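Long-range contacts in Alr3699 protein (Nostoc sp., PDB 4XSO), which belongs to the glycosyltransferases of the GT-B fold, with two Rossmann-like domains that face each other across a cleft: residues L37-D43 against I55-F60; S216-H222 against E247-V251; F182-Y187 against E302-C306. All blocks are in the same frame, centred on the assembly; numbering follows the deposited sequence.

The three contacts fall in different parts of a GT-B chain. Contact 1 joins the edge strand 57-59 of the seven-stranded sheet to strand 36-40, mainly through backbone hydrogen bonds. Contact 2 sets a turn and the start of helix 221-228 against helix 248-260, and contact 3 sets a loop with a 3-10 segment against helix 298-305. Each of these two centres on a tyrosine, bonded to a histidine in contact 2 and to a glutamate in contact 3, and side chains carry more of the load, in contact 2 with a peptide stacked on the ring. All three are partly buried. Contact 2 lies inside the chain loop that contact 3 closes, and none touches another.

Contact 1 of 3, residues L37-D43 against I55-F60; sequences LVGLFAD and IPVEVF
Leu-40 and Val-57 meet on one face of the sheet, where CD1 of Leu-40 comes within 3.8 Å of CG2 of Val-57. That methyl stands anti to the backbone N of Val-57, since CG1 has taken the place between N and the carbonyl carbon (chi1 59°). On the same face, Val-38 CG2 meets Ile-55 CG2 at 3.8 Å, and Leu-50 of helix 45-52 covers both Ile-55 and Val-57. On the other face the Phe-60 ring turns its edge to Gly-39, CE2 lying 3.6 Å from CA of Gly-39, and glycine leaves room for this close approach. CG of Glu-58 lies over a face of the same ring, toward its rim.

The two strands and helix 45-52 form a beta-alpha-beta crossover in the Rossmann-like sheet, in which strand 36-40 also bonds to strand 9-13 on its other flank. Four backbone hydrogen bonds keep the parallel register. Pro-56 O accepts from Val-38 N (2.9 Å), and Val-38 O accepts from Glu-58 N. Farther along, Leu-40 N gives to Glu-58 O (2.7 Å), while Phe-60 N gives to Leu-40 O (2.8 Å). At the polar margin Leu-37 CD2 lies 3.8 Å from the carboxylate atom OE1 of Glu-58, the two side chains crossing at a slant.

Contact 2 of 3, residues S216-H222 against E247-V251; sequences SPWKGQH and EQDYV
Tyr-250 and His-222 share a hydrogen bond: the phenol OH and the imidazole ND1 are 2.7 Å apart, and either could be the donor. The bond is nearly straight and lies close to the planes of both rings, which nevertheless stand at 88° to each other and meet rim to rim. CG of Tyr-250 is anti to its backbone N (chi1 -172°), which sends the ring off helix 248-260 toward the loop, while His-222 has its ring between N and the carbonyl carbon (chi1 66°), directed back at the phenol.

Packing on the ring is one-sided among the residues of 216-222. The peptide between Ser-216 and Pro-217 lies over one face of Tyr-250, with Pro-217 N above the ring centre, and CD of the proline makes a CH-pi contact, 4.0 Å from the centroid. Pro-217 CA comes to 3.5 Å from CE1 of Tyr-250. The two helices involved follow successive strands of the Rossmann-like six-stranded sheet: strand 207-212 precedes helix 221-228, and strand 235-240 precedes helix 248-260. The type I turn from Pro-217 to Gly-220 leads into the former helix, with Gly-220, at positive phi, as its N-cap residue.

Polar side chains border the stacked proline and tyrosine. OE1 of Gln-221 lies at the edge of the Tyr-250 ring, 3.5 Å from CE2, and the amide's NE2 bonds to Arg-214 O. Glu-247, the N-cap residue of helix 248-260, bends at chi2 and lays its carboxylate beside the proline, OE1 being 3.7 Å from CD of Pro-217. Next to the proline, Trp-218 makes a T-shaped pair with His-134 of the N-terminal domain, so the turn also faces the other half of the GT-B chain.

Contact 3 of 3, residues F182-Y187 against E302-C306; sequences FDINLY and EAMLC
Tyr-187 and Glu-302 are brought together by matching first torsions: each has CG anti to its carbonyl carbon, with chi1 -66° in the tyrosine and -72° in the glutamate. Glu-302 then runs on extended through chi2 (178°), so that its carboxylate reaches the far end of the tyrosine ring. There the phenol OH donates to OE2 over 2.6 Å, and OE2 receives it on its anti lone pair, the one directed away from the other carboxylate oxygen. The aliphatic part of the glutamate passes the ring at an angle near its rim, CG being 3.5 Å from CE1 of Tyr-187.

Leu-305, three residues on, packs against the same ring. Its CD1 sits over a face of the tyrosine and also touches Phe-182 CB at 3.6 Å, while CD2 meets Ile-184 CG2 at 3.7 Å. In the GT-B architecture the segment 182-187 follows the last strand of the N-terminal sheet, and here Phe-182, Ile-184 at the start of the 3-10 segment 184-186, and Tyr-187 rest against the C-terminal end of helix 298-305. Phe-182 also bonds through its backbone to Phe-368 and Val-370, where helix 350-368 gives way to helix 370-382.

At the helix end, Cys-306 SG lies at the edge of the Tyr-187 ring, 3.9 Å from CD1, a sulfur-aromatic contact. A water donates to both Ile-184 O (2.8 Å) and Leu-305 O (2.7 Å), and the latter carbonyl also accepts from Gln-361.

Contact 1 of 3, residues L37-D43 against I55-F60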
loop_
_atom_site.group_PDB
_atom_site.type_symbol
_atom_site.label_atom_id
_atom_site.label_comp_id
_atom_site.label_asym_id
_atom_site.label_seq_id
_atom_site.Cartn_x
_atom_site.Cartn_y
_atom_site.Cartn_z
ATOM N N LEU A 37 -0.065 18.248 10.934
ATOM C CA LEU A 37 -1.234 18.069 10.131
ATOM C C LEU A 37 -1.909 16.796 10.624
ATOM O O LEU A 37 -1.241 15.779 10.783
ATOM C CB LEU A 37 -0.852 17.915 8.657
ATOM C CG LEU A 37 -2.011 17.761 7.662
ATOM C CD1 LEU A 37 -3.038 18.863 7.788
ATOM C CD2 LEU A 37 -1.451 17.738 6.219
ATOM N N VAL A 38 -3.207 16.833 10.893
ATOM C CA VAL A 38 -3.981 15.606 11.084
ATOM C C VAL A 38 -4.715 15.184 9.776
ATOM O O VAL A 38 -5.578 15.875 9.252
ATOM C CB VAL A 38 -5.018 15.714 12.226
ATOM C CG1 VAL A 38 -5.735 14.361 12.389
ATOM C CG2 VAL A 38 -4.364 16.076 13.528
ATOM N N GLY A 39 -4.308 14.062 9.238
ATOM C CA GLY A 39 -4.932 13.468 8.072
ATOM C C GLY A 39 -6.016 12.503 8.567
ATOM O O GLY A 39 -5.756 11.554 9.349
ATOM N N LEU A 40 -7.245 12.787 8.188
ATOM C CA LEU A 40 -8.333 11.884 8.448
ATOM C C LEU A 40 -8.718 11.075 7.190
ATOM O O LEU A 40 -8.584 11.543 6.082
ATOM C CB LEU A 40 -9.558 12.673 8.904
ATOM C CG LEU A 40 -9.436 13.527 10.166
ATOM C CD1 LEU A 40 -10.767 14.245 10.418
ATOM C CD2 LEU A 40 -9.033 12.670 11.349
ATOM N N PHE A 41 -9.245 9.888 7.393
ATOM C CA PHE A 41 -9.741 9.109 6.259
ATOM C C PHE A 41 -11.247 9.295 5.998
ATOM O O PHE A 41 -11.753 8.807 5.022
ATOM C CB PHE A 41 -9.404 7.621 6.447
ATOM C CG PHE A 41 -7.920 7.310 6.492
ATOM C CD1 PHE A 41 -6.951 8.248 6.149
ATOM C CD2 PHE A 41 -7.501 6.025 6.832
ATOM C CE1 PHE A 41 -5.602 7.920 6.187
ATOM C CE2 PHE A 41 -6.169 5.703 6.874
ATOM C CZ PHE A 41 -5.217 6.644 6.559
ATOM N N ALA A 42 -11.944 9.978 6.888
ATOM C CA ALA A 42 -13.368 10.308 6.705
ATOM C C ALA A 42 -13.571 11.716 7.247
ATOM O O ALA A 42 -12.958 12.083 8.261
ATOM C CB ALA A 42 -14.263 9.349 7.493
ATOM N N ASP A 43 -14.455 12.472 6.582
ATOM C CA ASP A 43 -14.980 13.731 7.088
ATOM C C ASP A 43 -16.005 13.443 8.168
ATOM O O ASP A 43 -16.499 12.333 8.262
ATOM C CB ASP A 43 -15.633 14.553 5.962
ATOM C CG ASP A 43 -15.659 16.060 6.269
ATOM O OD1 ASP A 43 -15.339 16.488 7.399
ATOM O OD2 ASP A 43 -15.956 16.814 5.348
ATOM N N ILE A 55 -6.063 23.103 14.796
ATOM C CA ILE A 55 -5.192 22.027 14.397
ATOM C C ILE A 55 -5.439 21.792 12.926
ATOM O O ILE A 55 -6.527 21.439 12.535
ATOM C CB ILE A 55 -5.413 20.782 15.225
ATOM C CG1 ILE A 55 -5.079 21.073 16.656
ATOM C CG2 ILE A 55 -4.469 19.629 14.799
ATOM C CD1 ILE A 55 -5.557 19.992 17.577
ATOM N N PRO A 56 -4.372 21.907 12.108
ATOM C CA PRO A 56 -4.593 21.708 10.706
ATOM C C PRO A 56 -5.117 20.292 10.461
ATOM O O PRO A 56 -4.620 19.324 11.072
ATOM C CB PRO A 56 -3.243 21.934 10.073
ATOM C CG PRO A 56 -2.470 22.746 11.062
ATOM C CD PRO A 56 -2.986 22.284 12.420
ATOM N N VAL A 57 -6.056 20.196 9.533
ATOM C CA VAL A 57 -6.719 18.905 9.254
ATOM C C VAL A 57 -6.991 18.820 7.786
ATOM O O VAL A 57 -7.277 19.831 7.139
ATOM C CB VAL A 57 -7.971 18.615 10.128
ATOM C CG1 VAL A 57 -8.997 19.672 9.936
ATOM C CG2 VAL A 57 -8.599 17.260 9.754
ATOM N N GLU A 58 -6.840 17.610 7.259
ATOM C CA GLU A 58 -7.088 17.279 5.855
ATOM C C GLU A 58 -7.748 15.909 5.793
ATOM O O GLU A 58 -7.427 14.978 6.583
ATOM C CB GLU A 58 -5.787 17.195 5.042
ATOM C CG GLU A 58 -6.039 17.010 3.536
ATOM C CD GLU A 58 -4.806 17.271 2.675
ATOM O OE1 GLU A 58 -3.797 17.785 3.218
ATOM O OE2 GLU A 58 -4.848 16.955 1.459
ATOM N N VAL A 59 -8.690 15.782 4.873
ATOM C CA VAL A 59 -9.387 14.517 4.709
ATOM C C VAL A 59 -8.801 13.865 3.459
ATOM O O VAL A 59 -8.859 14.445 2.388
ATOM C CB VAL A 59 -10.913 14.739 4.566
ATOM C CG1 VAL A 59 -11.582 13.449 4.120
ATOM C CG2 VAL A 59 -11.521 15.207 5.884
ATOM N N PHE A 60 -8.245 12.664 3.583
ATOM C CA PHE A 60 -7.698 11.949 2.412
ATOM C C PHE A 60 -8.727 10.928 1.944
ATOM O O PHE A 60 -9.263 10.155 2.752
ATOM C CB PHE A 60 -6.420 11.252 2.785
ATOM C CG PHE A 60 -5.299 12.194 3.074
ATOM C CD1 PHE A 60 -4.566 12.749 2.042
ATOM C CD2 PHE A 60 -4.997 12.554 4.371
ATOM C CE1 PHE A 60 -3.526 13.617 2.293
ATOM C CE2 PHE A 60 -3.971 13.423 4.627
ATOM C CZ PHE A 60 -3.245 13.976 3.590
#

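Contact 2 of 3, residues S216-H222 against E247-V251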
loop_
_atom_site.group_PDB
_atom_site.type_symbol
_atom_site.label_atom_id
_atom_site.label_comp_id
_atom_site.label_asym_id
_atom_site.label_seq_id
_atom_site.Cartn_x
_atom_site.Cartn_y
_atom_site.Cartn_z
ATOM N N SER A 216 -25.451 2.416 25.494
ATOM C CA SER A 216 -24.968 1.276 24.704
ATOM C C SER A 216 -24.875 -0.019 25.550
ATOM O O SER A 216 -24.717 0.040 26.770
ATOM C CB SER A 216 -23.659 1.664 24.049
ATOM O OG SER A 216 -23.170 0.583 23.338
ATOM N N PRO A 217 -25.147 -1.168 25.202
ATOM C CA PRO A 217 -25.140 -2.330 26.124
ATOM C C PRO A 217 -23.758 -2.597 26.702
ATOM O O PRO A 217 -23.637 -2.991 27.855
ATOM C CB PRO A 217 -25.566 -3.526 25.246
ATOM C CG PRO A 217 -26.137 -2.930 23.994
ATOM C CD PRO A 217 -25.717 -1.490 23.871
ATOM N N TRP A 218 -22.727 -2.352 25.896
ATOM C CA TRP A 218 -21.344 -2.548 26.338
ATOM C C TRP A 218 -21.052 -1.601 27.526
ATOM O O TRP A 218 -20.239 -1.955 28.390
ATOM C CB TRP A 218 -20.322 -2.250 25.214
ATOM C CG TRP A 218 -20.199 -3.253 24.090
ATOM C CD1 TRP A 218 -21.030 -4.302 23.805
ATOM C CD2 TRP A 218 -19.181 -3.250 23.053
ATOM N NE1 TRP A 218 -20.582 -4.966 22.677
ATOM C CE2 TRP A 218 -19.452 -4.342 22.197
ATOM C CE3 TRP A 218 -18.058 -2.431 22.773
ATOM C CZ2 TRP A 218 -18.633 -4.641 21.077
ATOM C CZ3 TRP A 218 -17.249 -2.730 21.654
ATOM C CH2 TRP A 218 -17.545 -3.821 20.828
ATOM N N LYS A 219 -21.685 -0.416 27.543
ATOM C CA LYS A 219 -21.457 0.555 28.621
ATOM C C LYS A 219 -22.194 0.267 29.930
ATOM O O LYS A 219 -21.909 0.909 30.956
ATOM C CB LYS A 219 -21.705 1.980 28.150
ATOM C CG LYS A 219 -20.764 2.389 26.991
ATOM C CD LYS A 219 -19.327 2.474 27.491
ATOM C CE LYS A 219 -18.318 2.893 26.445
ATOM N NZ LYS A 219 -18.122 4.370 26.527
ATOM N N GLY A 220 -23.153 -0.656 29.903
ATOM C CA GLY A 220 -23.702 -1.236 31.131
ATOM C C GLY A 220 -24.618 -0.403 32.019
ATOM O O GLY A 220 -24.716 -0.609 33.230
ATOM N N GLN A 221 -25.360 0.498 31.437
ATOM C CA GLN A 221 -26.339 1.255 32.233
ATOM C C GLN A 221 -27.359 0.343 32.904
ATOM O O GLN A 221 -27.796 0.644 33.994
ATOM C CB GLN A 221 -27.093 2.268 31.356
ATOM C CG GLN A 221 -26.297 3.522 31.027
ATOM C CD GLN A 221 -25.476 3.385 29.753
ATOM O OE1 GLN A 221 -25.463 2.330 29.119
ATOM N NE2 GLN A 221 -24.780 4.462 29.375
ATOM N N HIS A 222 -27.693 -0.789 32.275
ATOM C CA HIS A 222 -28.670 -1.737 32.855
ATOM C C HIS A 222 -28.173 -2.394 34.145
ATOM O O HIS A 222 -28.962 -2.759 35.015
ATOM C CB HIS A 222 -29.090 -2.807 31.798
ATOM C CG HIS A 222 -27.973 -3.724 31.392
ATOM N ND1 HIS A 222 -26.974 -3.347 30.503
ATOM C CD2 HIS A 222 -27.667 -4.984 31.790
ATOM C CE1 HIS A 222 -26.113 -4.340 30.374
ATOM N NE2 HIS A 222 -26.497 -5.331 31.161
ATOM N N GLU A 247 -28.040 1.817 18.454
ATOM C CA GLU A 247 -28.532 1.136 19.668
ATOM C C GLU A 247 -29.858 1.677 20.159
ATOM O O GLU A 247 -30.071 1.845 21.383
ATOM C CB GLU A 247 -27.519 1.216 20.807
ATOM C CG GLU A 247 -26.203 0.537 20.476
ATOM C CD GLU A 247 -26.323 -0.967 20.250
ATOM O OE1 GLU A 247 -27.363 -1.581 20.602
ATOM O OE2 GLU A 247 -25.351 -1.534 19.709
ATOM N N GLN A 248 -30.790 1.888 19.227
ATOM C CA GLN A 248 -32.183 2.166 19.651
ATOM C C GLN A 248 -32.885 1.083 20.464
ATOM O O GLN A 248 -33.563 1.402 21.435
ATOM C CB GLN A 248 -33.000 2.601 18.451
ATOM C CG GLN A 248 -32.587 4.008 18.042
ATOM C CD GLN A 248 -32.482 4.968 19.246
ATOM O OE1 GLN A 248 -31.402 5.547 19.528
ATOM N NE2 GLN A 248 -33.607 5.133 19.972
ATOM N N ASP A 249 -32.747 -0.195 20.132
ATOM C CA ASP A 249 -33.364 -1.253 20.994
ATOM C C ASP A 249 -32.930 -1.224 22.463
ATOM O O ASP A 249 -33.678 -1.675 23.369
ATOM C CB ASP A 249 -32.989 -2.677 20.505
ATOM C CG ASP A 249 -33.474 -2.982 19.109
ATOM O OD1 ASP A 249 -33.945 -2.063 18.427
ATOM O OD2 ASP A 249 -33.363 -4.160 18.696
ATOM N N TYR A 250 -31.688 -0.767 22.707
ATOM C CA TYR A 250 -31.160 -0.707 24.092
ATOM C C TYR A 250 -31.825 0.374 24.912
ATOM O O TYR A 250 -32.157 0.183 26.059
ATOM C CB TYR A 250 -29.654 -0.440 24.101
ATOM C CG TYR A 250 -29.007 -0.552 25.469
ATOM C CD1 TYR A 250 -29.014 -1.762 26.151
ATOM C CD2 TYR A 250 -28.366 0.540 26.057
ATOM C CE1 TYR A 250 -28.393 -1.892 27.390
ATOM C CE2 TYR A 250 -27.765 0.434 27.328
ATOM C CZ TYR A 250 -27.791 -0.774 28.006
ATOM O OH TYR A 250 -27.190 -0.954 29.253
ATOM N N VAL A 251 -31.965 1.547 24.340
ATOM C CA VAL A 251 -32.645 2.620 25.045
ATOM C C VAL A 251 -34.080 2.264 25.436
ATOM O O VAL A 251 -34.468 2.444 26.591
ATOM C CB VAL A 251 -32.613 3.887 24.208
ATOM C CG1 VAL A 251 -33.584 4.903 24.778
ATOM C CG2 VAL A 251 -31.181 4.400 24.186
#

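Contact 3 of 3, residues F182-Y187 against E302-C306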
loop_
_atom_site.group_PDB
_atom_site.type_symbol
_atom_site.label_atom_id
_atom_site.label_comp_id
_atom_site.label_asym_id
_atom_site.label_seq_id
_atom_site.Cartn_x
_atom_site.Cartn_y
_atom_site.Cartn_z
ATOM N N PHE A 182 -4.973 14.932 31.033
ATOM C CA PHE A 182 -6.110 15.802 31.316
ATOM C C PHE A 182 -5.652 17.131 31.930
ATOM O O PHE A 182 -4.757 17.147 32.750
ATOM C CB PHE A 182 -7.037 15.092 32.322
ATOM C CG PHE A 182 -7.544 13.784 31.813
ATOM C CD1 PHE A 182 -6.763 12.643 31.926
ATOM C CD2 PHE A 182 -8.810 13.698 31.196
ATOM C CE1 PHE A 182 -7.188 11.427 31.373
ATOM C CE2 PHE A 182 -9.250 12.491 30.733
ATOM C CZ PHE A 182 -8.431 11.345 30.831
ATOM N N ASP A 183 -6.329 18.226 31.597
ATOM C CA ASP A 183 -6.076 19.494 32.270
ATOM C C ASP A 183 -6.730 19.428 33.616
ATOM O O ASP A 183 -7.947 19.475 33.681
ATOM C CB ASP A 183 -6.671 20.616 31.500
ATOM C CG ASP A 183 -6.363 21.978 32.138
ATOM O OD1 ASP A 183 -5.975 22.120 33.311
ATOM O OD2 ASP A 183 -6.442 22.914 31.380
ATOM N N ILE A 184 -5.955 19.338 34.672
ATOM C CA ILE A 184 -6.544 18.890 35.962
ATOM C C ILE A 184 -7.468 19.918 36.597
ATOM O O ILE A 184 -8.428 19.556 37.238
ATOM C CB ILE A 184 -5.540 18.335 36.966
ATOM C CG1 ILE A 184 -4.681 19.448 37.597
ATOM C CG2 ILE A 184 -4.679 17.252 36.322
ATOM C CD1 ILE A 184 -3.565 18.952 38.492
ATOM N N ASN A 185 -7.201 21.183 36.318
ATOM C CA ASN A 185 -7.990 22.314 36.828
ATOM C C ASN A 185 -9.351 22.456 36.188
ATOM O O ASN A 185 -10.287 22.933 36.835
ATOM C CB ASN A 185 -7.135 23.610 36.715
ATOM C CG ASN A 185 -5.936 23.572 37.615
ATOM O OD1 ASN A 185 -5.900 22.889 38.643
ATOM N ND2 ASN A 185 -4.925 24.270 37.228
ATOM N N LEU A 186 -9.541 21.865 35.003
ATOM C CA LEU A 186 -10.876 21.753 34.472
ATOM C C LEU A 186 -11.803 20.893 35.313
ATOM O O LEU A 186 -12.991 20.887 35.079
ATOM C CB LEU A 186 -10.907 21.240 33.051
ATOM C CG LEU A 186 -10.075 21.984 32.009
ATOM C CD1 LEU A 186 -10.383 21.335 30.653
ATOM C CD2 LEU A 186 -10.272 23.498 32.022
ATOM N N TYR A 187 -11.310 20.206 36.316
ATOM C CA TYR A 187 -12.136 19.236 36.995
ATOM C C TYR A 187 -12.476 19.725 38.409
ATOM O O TYR A 187 -13.003 18.989 39.231
ATOM C CB TYR A 187 -11.478 17.848 36.945
ATOM C CG TYR A 187 -11.435 17.351 35.530
ATOM C CD1 TYR A 187 -12.511 16.673 34.967
ATOM C CD2 TYR A 187 -10.305 17.601 34.701
ATOM C CE1 TYR A 187 -12.486 16.253 33.633
ATOM C CE2 TYR A 187 -10.273 17.163 33.382
ATOM C CZ TYR A 187 -11.363 16.478 32.845
ATOM O OH TYR A 187 -11.339 16.092 31.512
ATOM N N GLU A 302 -11.593 11.045 35.011
ATOM C CA GLU A 302 -12.265 12.331 35.168
ATOM C C GLU A 302 -12.937 12.442 36.511
ATOM O O GLU A 302 -12.817 13.445 37.179
ATOM C CB GLU A 302 -13.239 12.588 34.024
ATOM C CG GLU A 302 -12.417 12.885 32.786
ATOM C CD GLU A 302 -13.237 13.124 31.550
ATOM O OE1 GLU A 302 -14.111 12.279 31.260
ATOM O OE2 GLU A 302 -12.936 14.125 30.856
ATOM N N ALA A 303 -13.551 11.349 36.928
ATOM C CA ALA A 303 -14.240 11.301 38.208
ATOM C C ALA A 303 -13.261 11.504 39.370
ATOM O O ALA A 303 -13.541 12.231 40.325
ATOM C CB ALA A 303 -14.959 9.967 38.304
ATOM N N MET A 304 -12.094 10.884 39.231
ATOM C CA MET A 304 -11.032 10.943 40.233
ATOM C C MET A 304 -10.524 12.399 40.320
ATOM O O MET A 304 -10.375 12.963 41.396
ATOM C CB MET A 304 -9.909 9.971 39.854
ATOM C CG MET A 304 -10.287 8.484 39.940
ATOM S SD MET A 304 -8.967 7.327 39.407
ATOM C CE MET A 304 -8.455 7.038 41.014
ATOM N N LEU A 305 -10.277 13.013 39.188
ATOM C CA LEU A 305 -9.797 14.403 39.166
ATOM C C LEU A 305 -10.841 15.310 39.715
ATOM O O LEU A 305 -10.507 16.417 40.193
ATOM C CB LEU A 305 -9.462 14.804 37.726
ATOM C CG LEU A 305 -8.199 14.200 37.159
ATOM C CD1 LEU A 305 -8.160 14.414 35.658
ATOM C CD2 LEU A 305 -7.001 14.804 37.810
ATOM N N CYS A 306 -12.128 14.905 39.646
ATOM C CA CYS A 306 -13.163 15.750 40.236
ATOM C C CYS A 306 -13.198 15.510 41.726
ATOM O O CYS A 306 -14.041 16.041 42.433
ATOM C CB CYS A 306 -14.559 15.506 39.677
ATOM S SG CYS A 306 -14.830 15.913 37.974
HETATM O O HOH W 1 -8.522 18.164 39.651
#